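Local coordinates for protein phenolic acid decarboxylase (Sedimentibacter hydroxybenzoicus, PDB 7AE5) that catalyses the reversible, non-oxidative decarboxylation of 4-hydroxybenzoate and 3,4-dihydroxybenzoate to phenol and catechol as an oxygen-sensitive, prenylated-FMN-dependent enzyme of the UbiD family, at residues T166-V171 with F276-G281; L131-I134 with G140-I143; E229-L234 with V238-V243. One frame throughout, in Å; residues are numbered along the deposited sequence.

Contact 1: T166-V171 with F276-G281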
loop_
_atom_site.group_PDB
_atom_site.type_symbol
_atom_site.label_atom_id
_atom_site.label_comp_id
_atom_site.label_asym_id
_atom_site.label_seq_id
_atom_site.Cartn_x
_atom_site.Cartn_y
_atom_site.Cartn_z
ATOM N N THR C 166 27.556 25.054 -21.499
ATOM C CA THR C 166 26.588 26.127 -21.695
ATOM C C THR C 166 26.138 26.654 -20.340
ATOM O O THR C 166 25.708 25.880 -19.479
ATOM C CB THR C 166 25.375 25.651 -22.495
ATOM O OG1 THR C 166 24.862 24.445 -21.916
ATOM C CG2 THR C 166 25.757 25.398 -23.944
ATOM N N TYR C 167 26.241 27.967 -20.157
ATOM C CA TYR C 167 25.824 28.622 -18.928
ATOM C C TYR C 167 25.108 29.911 -19.289
ATOM O O TYR C 167 25.525 30.620 -20.209
ATOM C CB TYR C 167 27.023 28.909 -18.015
ATOM C CG TYR C 167 27.905 27.701 -17.796
ATOM C CD1 TYR C 167 27.460 26.620 -17.047
ATOM C CD2 TYR C 167 29.175 27.633 -18.354
ATOM C CE1 TYR C 167 28.259 25.509 -16.852
ATOM C CE2 TYR C 167 29.982 26.528 -18.163
ATOM C CZ TYR C 167 29.518 25.468 -17.411
ATOM O OH TYR C 167 30.314 24.363 -17.218
ATOM N N ARG C 168 24.026 30.205 -18.575
ATOM C CA ARG C 168 23.267 31.414 -18.859
ATOM C C ARG C 168 24.090 32.648 -18.507
ATOM O O ARG C 168 24.775 32.693 -17.479
ATOM C CB ARG C 168 21.937 31.406 -18.103
ATOM C CG ARG C 168 22.032 31.646 -16.607
ATOM C CD ARG C 168 20.765 31.186 -15.919
ATOM N NE ARG C 168 20.631 31.746 -14.581
ATOM C CZ ARG C 168 20.031 31.131 -13.573
ATOM N NH1 ARG C 168 19.509 29.923 -13.714
ATOM N NH2 ARG C 168 19.948 31.743 -12.395
ATOM N N ILE C 169 24.035 33.646 -19.383
ATOM C CA ILE C 169 24.873 34.834 -19.292
ATOM C C ILE C 169 23.948 36.040 -19.218
ATOM O O ILE C 169 23.334 36.421 -20.224
ATOM C CB ILE C 169 25.831 34.945 -20.487
ATOM C CG1 ILE C 169 26.763 33.732 -20.542
ATOM C CG2 ILE C 169 26.634 36.226 -20.415
ATOM C CD1 ILE C 169 27.720 33.643 -19.377
ATOM N N GLN C 170 23.839 36.641 -18.035
ATOM C CA GLN C 170 23.039 37.846 -17.858
ATOM C C GLN C 170 23.903 39.068 -18.144
ATOM O O GLN C 170 24.946 39.258 -17.510
ATOM C CB GLN C 170 22.460 37.941 -16.448
ATOM C CG GLN C 170 21.611 39.192 -16.254
ATOM C CD GLN C 170 21.072 39.339 -14.846
ATOM O OE1 GLN C 170 21.150 38.415 -14.039
ATOM N NE2 GLN C 170 20.518 40.508 -14.546
ATOM N N VAL C 171 23.461 39.896 -19.086
ATOM C CA VAL C 171 24.152 41.146 -19.371
ATOM C C VAL C 171 23.936 42.098 -18.203
ATOM O O VAL C 171 22.798 42.463 -17.882
ATOM C CB VAL C 171 23.660 41.758 -20.689
ATOM C CG1 VAL C 171 24.314 43.112 -20.925
ATOM C CG2 VAL C 171 23.940 40.813 -21.846
ATOM N N PHE C 276 15.768 33.844 -13.964
ATOM C CA PHE C 276 15.829 33.378 -15.339
ATOM C C PHE C 276 15.162 32.016 -15.406
ATOM O O PHE C 276 15.045 31.312 -14.399
ATOM C CB PHE C 276 17.272 33.304 -15.854
ATOM C CG PHE C 276 17.378 33.058 -17.335
ATOM C CD1 PHE C 276 17.044 34.050 -18.241
ATOM C CD2 PHE C 276 17.812 31.834 -17.820
ATOM C CE1 PHE C 276 17.136 33.824 -19.601
ATOM C CE2 PHE C 276 17.909 31.602 -19.180
ATOM C CZ PHE C 276 17.571 32.600 -20.071
ATOM N N GLY C 277 14.725 31.655 -16.608
ATOM C CA GLY C 277 14.108 30.365 -16.804
ATOM C C GLY C 277 15.087 29.222 -16.627
ATOM O O GLY C 277 16.301 29.366 -16.774
ATOM N N GLU C 278 14.535 28.064 -16.278
ATOM C CA GLU C 278 15.286 26.823 -16.194
ATOM C C GLU C 278 14.488 25.730 -16.892
ATOM O O GLU C 278 13.279 25.858 -17.102
ATOM C CB GLU C 278 15.587 26.434 -14.737
ATOM C CG GLU C 278 15.976 27.618 -13.854
ATOM C CD GLU C 278 16.790 27.214 -12.638
ATOM O OE1 GLU C 278 17.999 26.940 -12.799
ATOM O OE2 GLU C 278 16.223 27.175 -11.524
ATOM N N PHE C 279 15.177 24.642 -17.246
ATOM C CA PHE C 279 14.571 23.611 -18.086
ATOM C C PHE C 279 13.336 22.937 -17.478
ATOM O O PHE C 279 12.527 22.392 -18.238
ATOM C CB PHE C 279 15.617 22.555 -18.482
ATOM C CG PHE C 279 16.121 21.715 -17.342
ATOM C CD1 PHE C 279 15.478 20.537 -16.994
ATOM C CD2 PHE C 279 17.258 22.084 -16.641
ATOM C CE1 PHE C 279 15.942 19.761 -15.950
ATOM C CE2 PHE C 279 17.730 21.307 -15.597
ATOM C CZ PHE C 279 17.071 20.145 -15.251
ATOM N N PRO C 280 13.120 22.936 -16.136
ATOM C CA PRO C 280 11.827 22.442 -15.635
ATOM C C PRO C 280 10.662 23.377 -15.927
ATOM O O PRO C 280 9.538 23.123 -15.483
ATOM C CB PRO C 280 12.062 22.300 -14.127
ATOM C CG PRO C 280 13.515 22.121 -13.999
ATOM C CD PRO C 280 14.094 23.031 -15.032
ATOM N N GLY C 281 10.911 24.461 -16.659
ATOM C CA GLY C 281 9.836 25.329 -17.092
ATOM C C GLY C 281 9.423 26.394 -16.106
ATOM O O GLY C 281 8.304 26.907 -16.199
#

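Contact 2: L131-I134 with G140-I143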
loop_
_atom_site.group_PDB
_atom_site.type_symbol
_atom_site.label_atom_id
_atom_site.label_comp_id
_atom_site.label_asym_id
_atom_site.label_seq_id
_atom_site.Cartn_x
_atom_site.Cartn_y
_atom_site.Cartn_z
ATOM N N LEU C 131 20.509 42.397 -28.108
ATOM C CA LEU C 131 20.108 41.802 -26.842
ATOM C C LEU C 131 18.667 42.163 -26.501
ATOM O O LEU C 131 18.212 43.282 -26.754
ATOM C CB LEU C 131 21.048 42.257 -25.727
ATOM C CG LEU C 131 22.453 41.654 -25.805
ATOM C CD1 LEU C 131 23.466 42.536 -25.092
ATOM C CD2 LEU C 131 22.461 40.243 -25.231
ATOM N N TYR C 132 17.957 41.204 -25.909
ATOM C CA TYR C 132 16.533 41.333 -25.642
ATOM C C TYR C 132 16.191 40.521 -24.400
ATOM O O TYR C 132 17.005 39.739 -23.902
ATOM C CB TYR C 132 15.704 40.867 -26.843
ATOM C CG TYR C 132 15.943 39.419 -27.205
ATOM C CD1 TYR C 132 17.050 39.043 -27.956
ATOM C CD2 TYR C 132 15.066 38.426 -26.790
ATOM C CE1 TYR C 132 17.274 37.720 -28.284
ATOM C CE2 TYR C 132 15.280 37.103 -27.113
ATOM C CZ TYR C 132 16.384 36.754 -27.859
ATOM O OH TYR C 132 16.593 35.433 -28.179
ATOM N N ARG C 133 14.971 40.708 -23.904
ATOM C CA ARG C 133 14.498 39.976 -22.736
ATOM C C ARG C 133 13.783 38.707 -23.187
ATOM O O ARG C 133 12.802 38.773 -23.936
ATOM C CB ARG C 133 13.574 40.837 -21.877
ATOM C CG ARG C 133 13.450 40.318 -20.454
ATOM C CD ARG C 133 12.411 41.074 -19.644
ATOM N NE ARG C 133 12.757 42.477 -19.453
ATOM C CZ ARG C 133 13.664 42.913 -18.589
ATOM N NH1 ARG C 133 14.370 42.077 -17.845
ATOM N NH2 ARG C 133 13.864 44.222 -18.465
ATOM N N ILE C 134 14.272 37.559 -22.719
ATOM C CA ILE C 134 13.742 36.276 -23.174
ATOM C C ILE C 134 12.388 35.995 -22.531
ATOM O O ILE C 134 11.423 35.637 -23.212
ATOM C CB ILE C 134 14.750 35.151 -22.886
ATOM C CG1 ILE C 134 16.133 35.535 -23.416
ATOM C CG2 ILE C 134 14.277 33.841 -23.499
ATOM C CD1 ILE C 134 17.194 34.497 -23.159
ATOM N N GLY C 140 17.292 40.566 -16.453
ATOM C CA GLY C 140 17.854 41.409 -17.483
ATOM C C GLY C 140 17.805 40.721 -18.828
ATOM O O GLY C 140 17.074 39.750 -19.023
ATOM N N PHE C 141 18.595 41.240 -19.766
ATOM C CA PHE C 141 18.736 40.633 -21.083
ATOM C C PHE C 141 19.802 39.547 -21.009
ATOM O O PHE C 141 20.884 39.773 -20.458
ATOM C CB PHE C 141 19.105 41.683 -22.132
ATOM C CG PHE C 141 18.219 42.900 -22.116
ATOM C CD1 PHE C 141 16.875 42.799 -21.789
ATOM C CD2 PHE C 141 18.734 44.148 -22.426
ATOM C CE1 PHE C 141 16.064 43.921 -21.771
ATOM C CE2 PHE C 141 17.927 45.273 -22.412
ATOM C CZ PHE C 141 16.592 45.159 -22.084
ATOM N N TYR C 142 19.497 38.374 -21.556
ATOM C CA TYR C 142 20.307 37.186 -21.336
ATOM C C TYR C 142 20.889 36.658 -22.639
ATOM O O TYR C 142 20.212 36.632 -23.671
ATOM C CB TYR C 142 19.484 36.083 -20.675
ATOM C CG TYR C 142 19.593 36.044 -19.169
ATOM C CD1 TYR C 142 18.859 36.916 -18.376
ATOM C CD2 TYR C 142 20.419 35.124 -18.539
ATOM C CE1 TYR C 142 18.950 36.877 -16.996
ATOM C CE2 TYR C 142 20.518 35.078 -17.163
ATOM C CZ TYR C 142 19.781 35.955 -16.398
ATOM O OH TYR C 142 19.883 35.905 -15.031
ATOM N N ILE C 143 22.150 36.241 -22.574
ATOM C CA ILE C 143 22.761 35.406 -23.602
ATOM C C ILE C 143 22.574 33.962 -23.150
ATOM O O ILE C 143 23.202 33.518 -22.186
ATOM C CB ILE C 143 24.243 35.748 -23.798
ATOM C CG1 ILE C 143 24.408 37.225 -24.153
ATOM C CG2 ILE C 143 24.858 34.870 -24.872
ATOM C CD1 ILE C 143 25.828 37.721 -24.022
HETATM O O HOH W 1 16.379 37.763 -20.827
#

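Contact 3: E229-L234 with V238-V243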
loop_
_atom_site.group_PDB
_atom_site.type_symbol
_atom_site.label_atom_id
_atom_site.label_comp_id
_atom_site.label_asym_id
_atom_site.label_seq_id
_atom_site.Cartn_x
_atom_site.Cartn_y
_atom_site.Cartn_z
ATOM N N GLU C 229 37.589 17.391 -29.263
ATOM C CA GLU C 229 37.713 16.074 -29.878
ATOM C C GLU C 229 36.374 15.351 -29.906
ATOM O O GLU C 229 36.101 14.590 -30.841
ATOM C CB GLU C 229 38.755 15.238 -29.136
ATOM N N PHE C 230 35.529 15.575 -28.896
ATOM C CA PHE C 230 34.206 14.962 -28.898
ATOM C C PHE C 230 33.349 15.516 -30.029
ATOM O O PHE C 230 32.584 14.771 -30.654
ATOM C CB PHE C 230 33.519 15.174 -27.550
ATOM C CG PHE C 230 32.190 14.483 -27.437
ATOM C CD1 PHE C 230 32.100 13.104 -27.540
ATOM C CD2 PHE C 230 31.029 15.210 -27.231
ATOM C CE1 PHE C 230 30.879 12.464 -27.439
ATOM C CE2 PHE C 230 29.804 14.574 -27.127
ATOM C CZ PHE C 230 29.731 13.198 -27.231
ATOM N N VAL C 231 33.461 16.818 -30.303
ATOM C CA VAL C 231 32.784 17.392 -31.463
ATOM C C VAL C 231 33.216 16.670 -32.732
ATOM O O VAL C 231 32.390 16.350 -33.595
ATOM C CB VAL C 231 33.060 18.905 -31.552
ATOM C CG1 VAL C 231 32.541 19.463 -32.869
ATOM C CG2 VAL C 231 32.432 19.631 -30.374
ATOM N N GLY C 232 34.515 16.389 -32.858
ATOM C CA GLY C 232 34.983 15.618 -33.996
ATOM C C GLY C 232 34.396 14.221 -34.032
ATOM O O GLY C 232 34.079 13.696 -35.103
ATOM N N ALA C 233 34.236 13.600 -32.860
ATOM C CA ALA C 233 33.636 12.272 -32.807
ATOM C C ALA C 233 32.181 12.308 -33.255
ATOM O O ALA C 233 31.703 11.376 -33.913
ATOM C CB ALA C 233 33.752 11.700 -31.394
ATOM N N LEU C 234 31.461 13.380 -32.914
ATOM C CA LEU C 234 30.081 13.518 -33.358
ATOM C C LEU C 234 29.983 13.866 -34.837
ATOM O O LEU C 234 28.916 13.685 -35.434
ATOM C CB LEU C 234 29.363 14.576 -32.522
ATOM C CG LEU C 234 29.357 14.340 -31.011
ATOM C CD1 LEU C 234 28.468 15.358 -30.317
ATOM C CD2 LEU C 234 28.906 12.921 -30.690
ATOM N N VAL C 238 35.553 13.691 -38.319
ATOM C CA VAL C 238 36.072 14.846 -39.043
ATOM C C VAL C 238 36.463 15.904 -38.018
ATOM O O VAL C 238 35.589 16.427 -37.313
ATOM C CB VAL C 238 35.047 15.399 -40.046
ATOM C CG1 VAL C 238 35.565 16.683 -40.676
ATOM C CG2 VAL C 238 34.740 14.361 -41.115
ATOM N N PRO C 239 37.745 16.250 -37.897
ATOM C CA PRO C 239 38.152 17.220 -36.875
ATOM C C PRO C 239 37.567 18.598 -37.141
ATOM O O PRO C 239 37.331 18.992 -38.284
ATOM C CB PRO C 239 39.682 17.235 -36.985
ATOM C CG PRO C 239 40.037 15.980 -37.724
ATOM C CD PRO C 239 38.893 15.725 -38.652
ATOM N N MET C 240 37.331 19.331 -36.059
ATOM C CA MET C 240 36.878 20.709 -36.137
ATOM C C MET C 240 38.063 21.656 -35.994
ATOM O O MET C 240 39.119 21.296 -35.467
ATOM C CB MET C 240 35.834 21.008 -35.058
ATOM C CG MET C 240 36.345 20.848 -33.639
ATOM S SD MET C 240 35.310 21.708 -32.444
ATOM C CE MET C 240 35.019 23.249 -33.308
ATOM N N ASP C 241 37.874 22.880 -36.476
ATOM C CA ASP C 241 38.929 23.884 -36.464
ATOM C C ASP C 241 38.832 24.727 -35.198
ATOM O O ASP C 241 37.756 25.228 -34.858
ATOM C CB ASP C 241 38.839 24.772 -37.704
ATOM C CG ASP C 241 39.177 24.027 -38.980
ATOM O OD1 ASP C 241 39.632 22.867 -38.889
ATOM O OD2 ASP C 241 38.984 24.599 -40.074
ATOM N N ILE C 242 39.958 24.872 -34.503
ATOM C CA ILE C 242 40.042 25.703 -33.312
ATOM C C ILE C 242 41.138 26.739 -33.521
ATOM O O ILE C 242 42.057 26.558 -34.324
ATOM C CB ILE C 242 40.307 24.879 -32.036
ATOM C CG1 ILE C 242 41.646 24.148 -32.139
ATOM C CG2 ILE C 242 39.174 23.892 -31.793
ATOM C CD1 ILE C 242 42.015 23.380 -30.891
ATOM N N VAL C 243 41.028 27.840 -32.782
ATOM C CA VAL C 243 41.983 28.939 -32.859
ATOM C C VAL C 243 42.204 29.489 -31.459
ATOM O O VAL C 243 41.259 29.614 -30.672
ATOM C CB VAL C 243 41.500 30.052 -33.812
#

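Contact 1: T166-V171 with F276-G281
The R168 guanidinium has the CB of F276 over one face, 3.9 Å above its plane and displaced toward the rim, while the carboxylate oxygen OE1 of E278 sits at its edge, in plane. The F276 ring does not stack flat on the arginine: the two planes are 46° apart, and R168 CD comes at the ring obliquely, 3.6 Å from F276 CD2. Both side chains start toward each other from backbones whose CA atoms, in R168 and F276, are 8.5 Å apart, and then slide past one another in opposite directions. R168 manages this with CG set between its backbone N and carbonyl carbon (chi1 73°) and an extended run from CG to NE, which carries the guanidinium beyond the ring to the glutamate. There NH1 forms a salt bridge with E278 OE1 at a rather long 3.5 Å, the carboxylate plane turned 82° from the guanidinium. E273 is the stronger partner of the same arginine, pairing its carboxylate with NE. This is consistent with the Glu-Arg-Glu network of UbiD enzymes: E278 is the predicted proton donor, and R168 belongs, with T166 and Y167, to the predicted prenylated-FMN site. The F276 ring also stacks on that of Y142, which lies on the same side of it as R168 CD and touches the arginine as well. Past E278 the chain turns, G281 N bonding to E278 O at 2.8 Å, and P280 O accepts a hydrogen bond from W402 of a second copy of this subunit.

Contact 2: L131-I134 with G140-I143
F141 lies against the backbone of Y132 and R133 where the loop before strand 142-143 folds back over the start of that strand, at one margin of the large antiparallel sheet of the flavin-binding, Rift-related domain. The two segments are linked by only five residues and run at 103° to each other, so they cross instead of pairing as strands. From the F141 backbone outward, CA makes a CA-H...O contact to Y132 O, bent at the hydrogen, and CB is 3.4 Å from the same Y132 O. CG is still beside the Y132 carbonyl; the ring then leans along the chain, bringing CD1 to 3.5 Å from R133 N. Farther out, CE1 meets R133 twice: it is 4.0 Å from R133 CB and lies over one face of the guanidinium, near its rim, with the planes 58° apart. R133 reaches this position by a bend at chi3 (-64°), which folds the guanidinium back toward G140 and F141. Its strongest polar partners belong to the neighbouring ShdD chain, E39 at NE and the S34 carbonyl at NH2, and R36 of that chain makes a cation-pi contact with F141. With an alanine in place of F141, the R133 guanidinium would probably lose the ring carbon over one face, and R36 of ShdD its aromatic partner. On the strand side, L131 CD2 packs 3.7 Å from I143 CG1, and I134 CD1 reaches Y142 CB across a right-angled crossing. A water bridges the two backbones, accepting from I134 N and donating to G140 O, each at 2.8 Å.

Contact 3: E229-L234 with V238-V243
The backbones meet at G232 and V238, and the nearest CA pair, G232 and P239, is 4.6 Å apart, where the last turn of helix 227-234 is met by the chain returning toward strand 241-244. The helical part is regular, with A233 N bonded to E229 O and L234 N to F230 O. From the helix side, G232 CA gives a CA-H...O contact to V238 O at 3.5 Å, bent to 135° at the hydrogen; that carbonyl also accepts a bond from the Q235 side chain. A beta carbon on G232 would sit about 3.6 Å from V238 O, close but not overlapping. The helix leads through a six-residue connection to strand 241-244, which is the middle one of a small mixed sheet, between 105-106 and 252-254. The side-chain packing falls to V231 and M240, which cross at about a right angle. The thioether does the touching: M240 SD is 3.6 Å from V231 CG1 and 3.7 Å from V231 CB. M240 places it there with CG between backbone N and carbonyl carbon (chi1 62°), while Y228, V213 and P254 pack around the same methionine. One helical turn back from V231 is E227, a predicted manganese ligand, the two side chains about 6 Å apart.

Overall arrangement
All three contacts belong to the Rift-related domain, but they fall into two groups. Contacts 1 and 2 are neighbours, with centres 10 Å apart: strands 142-143 and 169-173 pair antiparallel in the large sheet, through probable hydrogen bonds such as V171 N to F141 O. ShdD reaches both contacts, more extensively contact 2, so its interface lies close to the predicted cofactor and proton-donor residues. Contact 3 sits apart, about 26 Å from contact 1 and 30 Å from contact 2 between centres, joining helix 227-234 to a strand of a small separate sheet. Along the chain contact 2 comes first; contact 3 falls between the two segments of contact 1, beside the predicted metal ligand.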